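Local coordinates for interferon-inducible protein AIM2 (Mus musculus, PDB 4JBM) that senses double-stranded DNA in the cytosol through its HIN domain, the part described here, and triggers assembly of the AIM2 inflammasome, leading to pyroptosis, at residues P3-V8 / V80-E85; K102-P107 / G137-L142; F163-N168 / I172-G177. All coordinates share one frame; numbering follows the deposited sequence.

Contact 1. Residues P3-V8 / V80-E85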
ATOM      1  N   PRO A   3      -5.542  19.795  12.544  1.00 85.85           N
ATOM      2  CA  PRO A   3      -4.665  18.721  13.019  1.00 81.54           C
ATOM      3  C   PRO A   3      -5.418  17.463  13.436  1.00 75.84           C
ATOM      4  O   PRO A   3      -6.528  17.533  13.959  1.00 73.77           O
ATOM      5  CB  PRO A   3      -3.989  19.348  14.237  1.00 89.92           C
ATOM      6  CG  PRO A   3      -3.950  20.803  13.932  1.00 92.01           C
ATOM      7  CD  PRO A   3      -5.220  21.089  13.176  1.00 83.95           C
ATOM      8  N   LEU A   4      -4.800  16.320  13.174  1.00 75.51           N
ATOM      9  CA  LEU A   4      -5.420  15.027  13.409  1.00 76.34           C
ATOM     10  C   LEU A   4      -4.485  14.155  14.238  1.00 75.05           C
ATOM     11  O   LEU A   4      -3.330  13.940  13.864  1.00 69.93           O
ATOM     12  CB  LEU A   4      -5.765  14.349  12.075  1.00 80.40           C
ATOM     13  CG  LEU A   4      -6.732  13.161  12.094  1.00 80.78           C
ATOM     14  CD1 LEU A   4      -8.061  13.563  12.711  1.00 83.79           C
ATOM     15  CD2 LEU A   4      -6.959  12.627  10.690  1.00 66.17           C
ATOM     16  N   VAL A   5      -4.984  13.658  15.362  1.00 71.04           N
ATOM     17  CA  VAL A   5      -4.229  12.723  16.181  1.00 69.51           C
ATOM     18  C   VAL A   5      -4.493  11.313  15.681  1.00 65.23           C
ATOM     19  O   VAL A   5      -5.643  10.897  15.571  1.00 62.00           O
ATOM     20  CB  VAL A   5      -4.638  12.804  17.655  1.00 73.64           C
ATOM     21  CG1 VAL A   5      -3.839  11.801  18.476  1.00 76.24           C
ATOM     22  CG2 VAL A   5      -4.429  14.207  18.184  1.00 58.37           C
ATOM     23  N   VAL A   6      -3.426  10.606  15.321  1.00 66.83           N
ATOM     24  CA  VAL A   6      -3.534   9.240  14.834  1.00 64.82           C
ATOM     25  C   VAL A   6      -2.543   8.335  15.563  1.00 69.14           C
ATOM     26  O   VAL A   6      -1.554   8.793  16.141  1.00 66.35           O
ATOM     27  CB  VAL A   6      -3.277   9.146  13.311  1.00 66.65           C
ATOM     28  CG1 VAL A   6      -4.351   9.892  12.532  1.00 66.38           C
ATOM     29  CG2 VAL A   6      -1.921   9.701  12.982  1.00 72.53           C
ATOM     30  N   THR A   7      -2.845   7.047  15.559  1.00 62.04           N
ATOM     31  CA  THR A   7      -1.972   6.024  16.105  1.00 69.39           C
ATOM     32  C   THR A   7      -1.320   5.311  14.922  1.00 72.02           C
ATOM     33  O   THR A   7      -2.014   4.881  14.002  1.00 78.49           O
ATOM     34  CB  THR A   7      -2.793   5.012  16.927  1.00 66.00           C
ATOM     35  OG1 THR A   7      -3.515   5.702  17.956  1.00 69.30           O
ATOM     36  CG2 THR A   7      -1.891   3.955  17.550  1.00 73.25           C
ATOM     37  N   VAL A   8       0.003   5.178  14.936  1.00 69.68           N
ATOM     38  CA  VAL A   8       0.680   4.511  13.823  1.00 63.15           C
ATOM     39  C   VAL A   8       0.604   2.992  13.970  1.00 61.44           C
ATOM     40  O   VAL A   8       0.945   2.438  15.014  1.00 71.99           O
ATOM     41  CB  VAL A   8       2.148   4.964  13.665  1.00 63.94           C
ATOM     42  CG1 VAL A   8       2.786   4.273  12.465  1.00 56.97           C
ATOM     43  CG2 VAL A   8       2.217   6.464  13.497  1.00 67.48           C
ATOM     44  N   VAL A  80       3.040  12.982  20.263  1.00 79.88           N
ATOM     45  CA  VAL A  80       2.246  13.445  21.395  1.00 87.62           C
ATOM     46  C   VAL A  80       1.764  12.283  22.244  1.00 87.40           C
ATOM     47  O   VAL A  80       1.639  11.161  21.759  1.00 83.34           O
ATOM     48  CB  VAL A  80       1.009  14.253  20.937  1.00 89.44           C
ATOM     49  CG1 VAL A  80       1.434  15.527  20.240  1.00 94.05           C
ATOM     50  CG2 VAL A  80       0.121  13.406  20.024  1.00 74.13           C
ATOM     51  N   GLU A  81       1.496  12.555  23.514  1.00 90.60           N
ATOM     52  CA  GLU A  81       0.926  11.542  24.386  1.00 96.84           C
ATOM     53  C   GLU A  81      -0.601  11.623  24.334  1.00 92.73           C
ATOM     54  O   GLU A  81      -1.177  12.691  24.524  1.00 92.70           O
ATOM     55  CB  GLU A  81       1.495  11.661  25.802  1.00107.87           C
ATOM     56  CG  GLU A  81       2.969  11.268  25.853  1.00118.80           C
ATOM     57  CD  GLU A  81       3.617  11.504  27.204  1.00133.28           C
ATOM     58  OE1 GLU A  81       2.892  11.694  28.201  1.00135.90           O
ATOM     59  OE2 GLU A  81       4.865  11.503  27.261  1.00139.93           O
ATOM     60  N   SER A  82      -1.250  10.499  24.056  1.00 92.01           N
ATOM     61  CA  SER A  82      -2.701  10.468  23.909  1.00 84.74           C
ATOM     62  C   SER A  82      -3.304   9.272  24.642  1.00 77.15           C
ATOM     63  O   SER A  82      -2.633   8.259  24.827  1.00 86.74           O
ATOM     64  CB  SER A  82      -3.058  10.401  22.419  1.00 87.54           C
ATOM     65  OG  SER A  82      -4.454  10.288  22.202  1.00 83.31           O
ATOM     66  N   ASN A  83      -4.572   9.386  25.035  1.00 76.83           N
ATOM     67  CA  ASN A  83      -5.293   8.257  25.615  1.00 73.01           C
ATOM     68  C   ASN A  83      -6.047   7.464  24.555  1.00 77.37           C
ATOM     69  O   ASN A  83      -6.807   6.555  24.882  1.00 80.30           O
ATOM     70  CB  ASN A  83      -6.283   8.715  26.692  1.00 76.22           C
ATOM     71  CG  ASN A  83      -7.227   9.807  26.208  1.00 86.30           C
ATOM     72  OD1 ASN A  83      -7.574   9.874  25.032  1.00 72.76           O
ATOM     73  ND2 ASN A  83      -7.668  10.654  27.131  1.00 96.06           N
ATOM     74  N   HIS A  84      -5.858   7.814  23.288  1.00 75.37           N
ATOM     75  CA  HIS A  84      -6.557   7.106  22.224  1.00 81.54           C
ATOM     76  C   HIS A  84      -6.114   5.662  22.124  1.00 78.70           C
ATOM     77  O   HIS A  84      -4.938   5.335  22.280  1.00 78.35           O
ATOM     78  CB  HIS A  84      -6.339   7.781  20.868  1.00 89.21           C
ATOM     79  CG  HIS A  84      -7.058   9.078  20.706  1.00 93.13           C
ATOM     80  ND1 HIS A  84      -7.751   9.693  21.731  1.00 90.74           N
ATOM     81  CD2 HIS A  84      -7.232   9.871  19.622  1.00 86.54           C
ATOM     82  CE1 HIS A  84      -8.296  10.804  21.295  1.00 84.63           C
ATOM     83  NE2 HIS A  84      -7.996  10.938  20.006  1.00 88.74           N
ATOM     84  N   GLU A  85      -7.095   4.807  21.862  1.00 75.73           N
ATOM     85  CA  GLU A  85      -6.864   3.398  21.635  1.00 78.74           C
ATOM     86  C   GLU A  85      -7.618   2.977  20.389  1.00 75.54           C
ATOM     87  O   GLU A  85      -8.788   3.321  20.222  1.00 78.79           O
ATOM     88  CB  GLU A  85      -7.351   2.577  22.834  1.00 82.47           C
ATOM     89  CG  GLU A  85      -6.594   2.825  24.130  1.00 97.02           C
ATOM     90  CD  GLU A  85      -7.256   2.167  25.334  1.00106.53           C
ATOM     91  OE1 GLU A  85      -8.361   2.600  25.723  1.00102.91           O
ATOM     92  OE2 GLU A  85      -6.674   1.210  25.885  1.00116.41           O
TER

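Contact 2. Residues K102-P107 / G137-L142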
ATOM      1  N   LYS A 102     -14.380  -7.119  -3.494  1.00 87.05           N
ATOM      2  CA  LYS A 102     -14.518  -5.850  -2.797  1.00 72.47           C
ATOM      3  C   LYS A 102     -13.764  -4.781  -3.573  1.00 75.98           C
ATOM      4  O   LYS A 102     -14.250  -3.668  -3.742  1.00 94.19           O
ATOM      5  CB  LYS A 102     -13.976  -5.969  -1.373  1.00 71.29           C
ATOM      6  CG  LYS A 102     -14.106  -4.699  -0.528  1.00 77.31           C
ATOM      7  CD  LYS A 102     -13.291  -4.807   0.775  1.00 88.97           C
ATOM      8  CE  LYS A 102     -13.483  -6.153   1.485  1.00 80.75           C
ATOM      9  NZ  LYS A 102     -12.186  -6.851   1.764  1.00 66.79           N
ATOM     10  N   LEU A 103     -12.582  -5.133  -4.064  1.00 58.49           N
ATOM     11  CA  LEU A 103     -11.747  -4.181  -4.782  1.00 59.19           C
ATOM     12  C   LEU A 103     -12.430  -3.707  -6.062  1.00 82.35           C
ATOM     13  O   LEU A 103     -12.217  -2.574  -6.496  1.00 89.90           O
ATOM     14  CB  LEU A 103     -10.383  -4.794  -5.118  1.00 67.12           C
ATOM     15  CG  LEU A 103      -9.362  -4.938  -3.987  1.00 75.62           C
ATOM     16  CD1 LEU A 103      -8.036  -5.475  -4.510  1.00 77.14           C
ATOM     17  CD2 LEU A 103      -9.157  -3.592  -3.313  1.00 76.97           C
ATOM     18  N   LYS A 104     -13.249  -4.573  -6.657  1.00 82.25           N
ATOM     19  CA  LYS A 104     -13.890  -4.289  -7.945  1.00 81.27           C
ATOM     20  C   LYS A 104     -14.738  -3.017  -7.940  1.00 81.73           C
ATOM     21  O   LYS A 104     -14.904  -2.369  -8.968  1.00 94.85           O
ATOM     22  CB  LYS A 104     -14.786  -5.456  -8.364  1.00 74.81           C
ATOM     23  CG  LYS A 104     -14.074  -6.750  -8.712  1.00 84.19           C
ATOM     24  CD  LYS A 104     -13.202  -6.612  -9.935  1.00 83.53           C
ATOM     25  CE  LYS A 104     -12.572  -7.943 -10.295  1.00 86.60           C
ATOM     26  NZ  LYS A 104     -13.590  -9.021 -10.363  1.00 84.11           N
ATOM     27  N   ILE A 105     -15.255  -2.657  -6.772  1.00 66.45           N
ATOM     28  CA  ILE A 105     -16.182  -1.539  -6.653  1.00 69.23           C
ATOM     29  C   ILE A 105     -15.578  -0.322  -5.961  1.00 87.44           C
ATOM     30  O   ILE A 105     -16.287   0.469  -5.335  1.00 99.60           O
ATOM     31  CB  ILE A 105     -17.471  -1.983  -5.939  1.00 78.91           C
ATOM     32  CG1 ILE A 105     -17.159  -2.432  -4.505  1.00 77.05           C
ATOM     33  CG2 ILE A 105     -18.118  -3.132  -6.700  1.00 87.04           C
ATOM     34  CD1 ILE A 105     -18.320  -3.098  -3.801  1.00 72.83           C
ATOM     35  N   GLN A 106     -14.266  -0.163  -6.089  1.00 91.71           N
ATOM     36  CA  GLN A 106     -13.597   0.980  -5.490  1.00 92.29           C
ATOM     37  C   GLN A 106     -13.189   1.961  -6.589  1.00 80.11           C
ATOM     38  O   GLN A 106     -12.837   1.535  -7.689  1.00 82.44           O
ATOM     39  CB  GLN A 106     -12.367   0.506  -4.714  1.00 90.69           C
ATOM     40  CG  GLN A 106     -12.667  -0.623  -3.726  1.00 79.03           C
ATOM     41  CD  GLN A 106     -13.543  -0.182  -2.582  1.00 84.48           C
ATOM     42  OE1 GLN A 106     -13.308   0.858  -1.968  1.00 91.13           O
ATOM     43  NE2 GLN A 106     -14.577  -0.960  -2.299  1.00 77.99           N
ATOM     44  N   PRO A 107     -13.226   3.273  -6.294  1.00 77.93           N
ATOM     45  CA  PRO A 107     -12.782   4.316  -7.233  1.00 91.80           C
ATOM     46  C   PRO A 107     -11.336   4.149  -7.707  1.00 94.80           C
ATOM     47  O   PRO A 107     -10.531   3.504  -7.035  1.00100.83           O
ATOM     48  CB  PRO A 107     -12.915   5.616  -6.421  1.00 89.90           C
ATOM     49  CG  PRO A 107     -13.262   5.214  -5.024  1.00 86.77           C
ATOM     50  CD  PRO A 107     -13.880   3.852  -5.110  1.00 88.98           C
ATOM     51  N   GLY A 137     -13.056 -13.961  -6.922  1.00 85.09           N
ATOM     52  CA  GLY A 137     -12.903 -13.604  -8.317  1.00 80.44           C
ATOM     53  C   GLY A 137     -11.461 -13.574  -8.778  1.00 84.24           C
ATOM     54  O   GLY A 137     -10.552 -13.985  -8.052  1.00 84.77           O
ATOM     55  N   THR A 138     -11.259 -13.115 -10.009  1.00 80.59           N
ATOM     56  CA  THR A 138      -9.927 -12.960 -10.576  1.00 75.29           C
ATOM     57  C   THR A 138      -9.722 -11.498 -10.929  1.00 73.23           C
ATOM     58  O   THR A 138     -10.687 -10.752 -11.128  1.00 72.97           O
ATOM     59  CB  THR A 138      -9.731 -13.812 -11.839  1.00 76.89           C
ATOM     60  OG1 THR A 138     -10.712 -13.444 -12.819  1.00 81.01           O
ATOM     61  CG2 THR A 138      -9.874 -15.291 -11.504  1.00 60.32           C
ATOM     62  N   MET A 139      -8.463 -11.089 -11.014  1.00 62.87           N
ATOM     63  CA  MET A 139      -8.162  -9.697 -11.310  1.00 57.34           C
ATOM     64  C   MET A 139      -6.779  -9.598 -11.917  1.00 67.04           C
ATOM     65  O   MET A 139      -6.044 -10.578 -11.950  1.00 59.62           O
ATOM     66  CB  MET A 139      -8.255  -8.864 -10.026  1.00 75.69           C
ATOM     67  CG  MET A 139      -8.498  -7.381 -10.234  1.00 77.80           C
ATOM     68  SD  MET A 139      -8.504  -6.518  -8.653  1.00 88.71           S
ATOM     69  CE  MET A 139      -8.937  -4.867  -9.218  1.00 73.92           C
ATOM     70  N   GLU A 140      -6.439  -8.428 -12.440  1.00 70.10           N
ATOM     71  CA  GLU A 140      -5.138  -8.248 -13.063  1.00 62.73           C
ATOM     72  C   GLU A 140      -4.353  -7.133 -12.377  1.00 52.84           C
ATOM     73  O   GLU A 140      -4.917  -6.133 -11.936  1.00 52.24           O
ATOM     74  CB  GLU A 140      -5.308  -8.013 -14.561  1.00 78.68           C
ATOM     75  CG  GLU A 140      -6.018  -9.169 -15.256  1.00 80.33           C
ATOM     76  CD  GLU A 140      -5.956  -9.078 -16.770  1.00 88.25           C
ATOM     77  OE1 GLU A 140      -6.313  -8.014 -17.319  1.00 80.77           O
ATOM     78  OE2 GLU A 140      -5.555 -10.073 -17.412  1.00 87.54           O
ATOM     79  N   VAL A 141      -3.049  -7.331 -12.252  1.00 49.74           N
ATOM     80  CA  VAL A 141      -2.219  -6.355 -11.577  1.00 57.79           C
ATOM     81  C   VAL A 141      -1.184  -5.905 -12.558  1.00 73.15           C
ATOM     82  O   VAL A 141      -0.352  -6.695 -12.998  1.00 69.98           O
ATOM     83  CB  VAL A 141      -1.532  -6.943 -10.335  1.00 61.10           C
ATOM     84  CG1 VAL A 141      -0.528  -5.947  -9.764  1.00 47.07           C
ATOM     85  CG2 VAL A 141      -2.566  -7.296  -9.305  1.00 52.79           C
ATOM     86  N   LEU A 142      -1.259  -4.628 -12.908  1.00 69.02           N
ATOM     87  CA  LEU A 142      -0.429  -4.068 -13.956  1.00 65.00           C
ATOM     88  C   LEU A 142       0.799  -3.393 -13.373  1.00 58.54           C
ATOM     89  O   LEU A 142       0.693  -2.373 -12.704  1.00 65.92           O
ATOM     90  CB  LEU A 142      -1.264  -3.074 -14.765  1.00 74.31           C
ATOM     91  CG  LEU A 142      -0.659  -2.225 -15.884  1.00 74.03           C
ATOM     92  CD1 LEU A 142      -0.034  -3.101 -16.950  1.00 64.52           C
ATOM     93  CD2 LEU A 142      -1.765  -1.369 -16.474  1.00 67.29           C
TER

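Contact 3. Residues F163-N168 / I172-G177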
ATOM      1  N   PHE A 163      -0.540   0.334  -4.544  1.00 62.20           N
ATOM      2  CA  PHE A 163      -0.997   0.223  -5.912  1.00 67.08           C
ATOM      3  C   PHE A 163      -2.335   0.929  -5.931  1.00 66.60           C
ATOM      4  O   PHE A 163      -2.874   1.243  -4.866  1.00 58.87           O
ATOM      5  CB  PHE A 163      -1.127  -1.245  -6.330  1.00 53.57           C
ATOM      6  CG  PHE A 163       0.147  -1.827  -6.867  1.00 65.40           C
ATOM      7  CD1 PHE A 163       1.321  -1.789  -6.118  1.00 66.66           C
ATOM      8  CD2 PHE A 163       0.190  -2.364  -8.143  1.00 46.61           C
ATOM      9  CE1 PHE A 163       2.504  -2.314  -6.623  1.00 59.28           C
ATOM     10  CE2 PHE A 163       1.367  -2.891  -8.653  1.00 47.50           C
ATOM     11  CZ  PHE A 163       2.529  -2.859  -7.893  1.00 56.44           C
ATOM     12  N   GLU A 164      -2.892   1.163  -7.118  1.00 52.22           N
ATOM     13  CA  GLU A 164      -4.175   1.852  -7.166  1.00 55.68           C
ATOM     14  C   GLU A 164      -5.168   1.017  -7.947  1.00 52.73           C
ATOM     15  O   GLU A 164      -4.784   0.312  -8.863  1.00 64.54           O
ATOM     16  CB  GLU A 164      -4.023   3.252  -7.786  1.00 83.92           C
ATOM     17  CG  GLU A 164      -3.003   4.148  -7.088  1.00 95.35           C
ATOM     18  CD  GLU A 164      -1.633   4.115  -7.744  1.00111.30           C
ATOM     19  OE1 GLU A 164      -1.528   3.597  -8.876  1.00115.35           O
ATOM     20  OE2 GLU A 164      -0.665   4.613  -7.129  1.00114.15           O
ATOM     21  N   VAL A 165      -6.441   1.074  -7.578  1.00 66.40           N
ATOM     22  CA  VAL A 165      -7.461   0.493  -8.438  1.00 82.31           C
ATOM     23  C   VAL A 165      -7.491   1.359  -9.692  1.00 97.33           C
ATOM     24  O   VAL A 165      -7.372   2.581  -9.617  1.00 91.80           O
ATOM     25  CB  VAL A 165      -8.846   0.445  -7.756  1.00 90.00           C
ATOM     26  CG1 VAL A 165      -9.966   0.244  -8.761  1.00100.36           C
ATOM     27  CG2 VAL A 165      -8.874  -0.638  -6.689  1.00 83.56           C
ATOM     28  N   SER A 166      -7.610   0.723 -10.850  1.00105.31           N
ATOM     29  CA  SER A 166      -7.505   1.434 -12.118  1.00102.92           C
ATOM     30  C   SER A 166      -8.569   0.934 -13.074  1.00104.81           C
ATOM     31  O   SER A 166      -8.911  -0.241 -13.072  1.00 94.02           O
ATOM     32  CB  SER A 166      -6.110   1.232 -12.730  1.00 89.99           C
ATOM     33  OG  SER A 166      -6.061   1.713 -14.059  1.00 95.83           O
ATOM     34  N   LYS A 167      -9.075   1.827 -13.915  1.00115.40           N
ATOM     35  CA  LYS A 167      -9.953   1.403 -14.990  1.00121.75           C
ATOM     36  C   LYS A 167      -9.152   1.350 -16.281  1.00120.66           C
ATOM     37  O   LYS A 167      -8.349   2.236 -16.569  1.00125.24           O
ATOM     38  CB  LYS A 167     -11.178   2.324 -15.126  1.00126.15           C
ATOM     39  CG  LYS A 167     -12.170   1.897 -16.211  1.00131.84           C
ATOM     40  CD  LYS A 167     -13.382   2.823 -16.281  1.00132.57           C
ATOM     41  CE  LYS A 167     -13.039   4.169 -16.903  1.00131.65           C
ATOM     42  NZ  LYS A 167     -12.610   4.051 -18.331  1.00131.44           N
ATOM     43  N   ASN A 168      -9.372   0.324 -17.070  1.00116.11           N
ATOM     44  CA  ASN A 168      -8.804   0.263 -18.392  1.00114.56           C
ATOM     45  C   ASN A 168      -9.916  -0.146 -19.314  1.00118.68           C
ATOM     46  O   ASN A 168     -10.074  -1.319 -19.614  1.00115.28           O
ATOM     47  CB  ASN A 168      -7.668  -0.733 -18.450  1.00114.77           C
ATOM     48  CG  ASN A 168      -6.890  -0.637 -19.732  1.00121.23           C
ATOM     49  OD1 ASN A 168      -7.377  -0.095 -20.728  1.00121.77           O
ATOM     50  ND2 ASN A 168      -5.668  -1.161 -19.718  1.00121.96           N
ATOM     51  N   ILE A 172     -11.368  -3.601 -14.674  1.00122.87           N
ATOM     52  CA  ILE A 172     -10.796  -2.875 -13.551  1.00107.86           C
ATOM     53  C   ILE A 172      -9.633  -3.695 -13.011  1.00 90.33           C
ATOM     54  O   ILE A 172      -9.792  -4.869 -12.679  1.00 69.76           O
ATOM     55  CB  ILE A 172     -11.830  -2.640 -12.438  1.00104.04           C
ATOM     56  CG1 ILE A 172     -13.219  -2.419 -13.039  1.00100.51           C
ATOM     57  CG2 ILE A 172     -11.419  -1.470 -11.563  1.00103.09           C
ATOM     58  CD1 ILE A 172     -14.314  -2.256 -12.016  1.00 94.05           C
ATOM     59  N   GLN A 173      -8.460  -3.079 -12.933  1.00 87.78           N
ATOM     60  CA  GLN A 173      -7.245  -3.788 -12.568  1.00 82.47           C
ATOM     61  C   GLN A 173      -6.596  -3.097 -11.387  1.00 78.26           C
ATOM     62  O   GLN A 173      -7.135  -2.137 -10.846  1.00 63.17           O
ATOM     63  CB  GLN A 173      -6.254  -3.775 -13.736  1.00 79.05           C
ATOM     64  CG  GLN A 173      -6.837  -4.152 -15.093  1.00 88.80           C
ATOM     65  CD  GLN A 173      -5.811  -4.073 -16.216  1.00 87.13           C
ATOM     66  OE1 GLN A 173      -4.969  -3.174 -16.245  1.00 80.31           O
ATOM     67  NE2 GLN A 173      -5.864  -5.035 -17.130  1.00 82.20           N
ATOM     68  N   LEU A 174      -5.425  -3.581 -11.002  1.00 75.63           N
ATOM     69  CA  LEU A 174      -4.617  -2.898 -10.009  1.00 70.02           C
ATOM     70  C   LEU A 174      -3.385  -2.422 -10.747  1.00 53.67           C
ATOM     71  O   LEU A 174      -2.744  -3.185 -11.469  1.00 70.29           O
ATOM     72  CB  LEU A 174      -4.256  -3.824  -8.837  1.00 53.75           C
ATOM     73  CG  LEU A 174      -5.454  -4.323  -8.035  1.00 67.19           C
ATOM     74  CD1 LEU A 174      -5.028  -5.275  -6.926  1.00 75.12           C
ATOM     75  CD2 LEU A 174      -6.199  -3.141  -7.450  1.00 70.08           C
ATOM     76  N   LYS A 175      -3.061  -1.152 -10.565  1.00 62.01           N
ATOM     77  CA  LYS A 175      -1.997  -0.519 -11.324  1.00 79.83           C
ATOM     78  C   LYS A 175      -0.893  -0.050 -10.399  1.00 57.76           C
ATOM     79  O   LYS A 175      -1.162   0.518  -9.350  1.00 63.32           O
ATOM     80  CB  LYS A 175      -2.568   0.666 -12.127  1.00 89.43           C
ATOM     81  CG  LYS A 175      -1.563   1.416 -13.000  1.00101.60           C
ATOM     82  CD  LYS A 175      -2.258   2.321 -14.028  1.00101.72           C
ATOM     83  CE  LYS A 175      -1.353   3.467 -14.477  1.00102.20           C
ATOM     84  NZ  LYS A 175      -1.979   4.317 -15.536  1.00 97.54           N
ATOM     85  N   SER A 176       0.346  -0.334 -10.782  1.00 52.26           N
ATOM     86  CA  SER A 176       1.508   0.244 -10.131  1.00 63.22           C
ATOM     87  C   SER A 176       1.599   1.720 -10.486  1.00 78.16           C
ATOM     88  O   SER A 176       1.304   2.115 -11.616  1.00 76.96           O
ATOM     89  CB  SER A 176       2.785  -0.444 -10.596  1.00 66.59           C
ATOM     90  OG  SER A 176       2.939  -0.324 -12.000  1.00 77.92           O
ATOM     91  N   GLY A 177       2.032   2.530  -9.530  1.00 85.75           N
ATOM     92  CA  GLY A 177       2.315   3.923  -9.807  1.00 76.57           C
ATOM     93  C   GLY A 177       3.802   4.148  -9.624  1.00 81.80           C
ATOM     94  O   GLY A 177       4.543   3.203  -9.332  1.00 72.20           O
TER

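Contact 1. Residues P3-V8 / V80-E85
Van der Waals contact alone joins these segments, and V5 carries it: its CG1 methyl reaches S82 OG at 4.1 Å and H84 CD2 at the same 4.1 Å. With CG1 anti to the backbone N (chi1 179°), the methyl projects from the strand toward the loop and lies against the hydroxyl and the imidazole carbon together. The side chains of V5 and H84 cross at about a right angle, and the methyl approaches the ring obliquely. Beyond the two segments, the H84 side chain also touches E34.

The strand is the start of 4-16, a central member of the sheet in the first OB-fold half of the HIN domain, while 80-85 is the loop leading from strand 76-79 toward helix 88-95. V6 faces the other way, onto F38, V31 and I57, so the loop meets the outward side of the strand at the protein surface.

Hydrogen bonds form within the loop and set its shape. The backbone N of H84 donates to S82 OG over 3.0 Å at an angle of 161°, closing an ST turn. The same OG sits 3.1 Å above the plane of the H84 ring, displaced toward its rim. A weak bond from H84 ND1 to N83 OD1, 3.3 Å long, may bias the rotation of the imidazole slightly.

Contact 2. Residues K102-P107 / G137-L142
K104 and M139 run alongside each other, pointing opposite ways, the lysine reaching from the turn at the end of the short helix 100-103 toward the strand and the methionine reaching back. Their aliphatic parts meet where K104 CE lies 4.1 Å from M139 CG. The lysine chain is bent at chi2 (-65°) and again at chi4, which brings its end down beside the strand backbone: both CE and NZ lie near the carbonyl of T138, and NZ is 3.5 Å from T138 O. M139 has CG anti to its backbone N (chi1 -157°) and runs fully extended beyond it, carrying the sulfur deeper to L103. There the contact is apolar, L103 CD1 to M139 SD at 4.3 Å. L103 and M139 are buried and both also touch L174 of strand 171-175, whereas K104 borders them nearer the surface.

Within 102-107 the chain is tied to itself. Q106 N donates to L103 O over 3.2 Å, within a type I beta turn from L103 to Q106. The Q106 side chain folds back so that NE2 bonds to K102 O at 3.1 Å, approaching from above the carbonyl plane. Next to these residues I105 packs on a phosphate of the bound DNA. The contact thus seats the turn at the helix end against strand 137-144 of the second OB fold, a beta-barrel unit of the HIN domain, close to its DNA-binding surface.

Contact 3. Residues F163-N168 / I172-G177
Two pairs of backbone hydrogen bonds lace F163-N168 to I172-G177, an antiparallel hairpin. E164 and K175 form one hydrogen-bonded pair, E164 N to K175 O at 2.9 Å and K175 N to E164 O at 2.8 Å. S166 and Q173 form the next, joined by S166 N to Q173 O and Q173 N to S166 O.

Between them V165 faces L174 as a non-hydrogen-bonded pair. V165 puts CG2 against L174 CD2 at 3.7 Å and, because CG1 stands anti to the backbone N (chi1 163°), sets its other methyl 3.6 Å from I172 CG2. On the opposite face from V165 and L174, S166 CB touches K175 CB at 3.6 Å, and the lysine chain runs extended past the serine. At the far end the F163 ring receives S176 CA over one face, a CH-pi contact 3.8 Å from the centroid and 26° off the normal.

Neighbouring strands position this first shell. V112 of strand 111-123 touches V165 and L174, V141 and V143 touch F163, and S176 OG bonds to L144 N and L142 O, which fixes the serine against the ring.

E164 OE1 comes within 3.1 Å of K175 O, two acceptors without a bond. E164 OE1 and K175 NZ are 6.7 Å apart; cohesion here therefore rests on backbone bonds and apolar packing, with at most a long-range attraction between the charges.

Contacts 2 and 3 belong together, their centres about 8 Å apart in the second OB fold, where strands 137-144 and 171-175 are parallel neighbours. E140 O lies 2.8 Å from L174 N, a probable hydrogen bond, and K104 O packs on I172 CD1. L174 thereby serves both, as a hairpin residue of contact 3 and as a neighbour of L103 and M139. Contact 1 stands apart in the first OB fold, its centre about 32 Å from either, across the centre of the chain. Nearest-atom distances to the bound DNA are about 4 Å for contact 2 but about 12 Å for contacts 1 and 3.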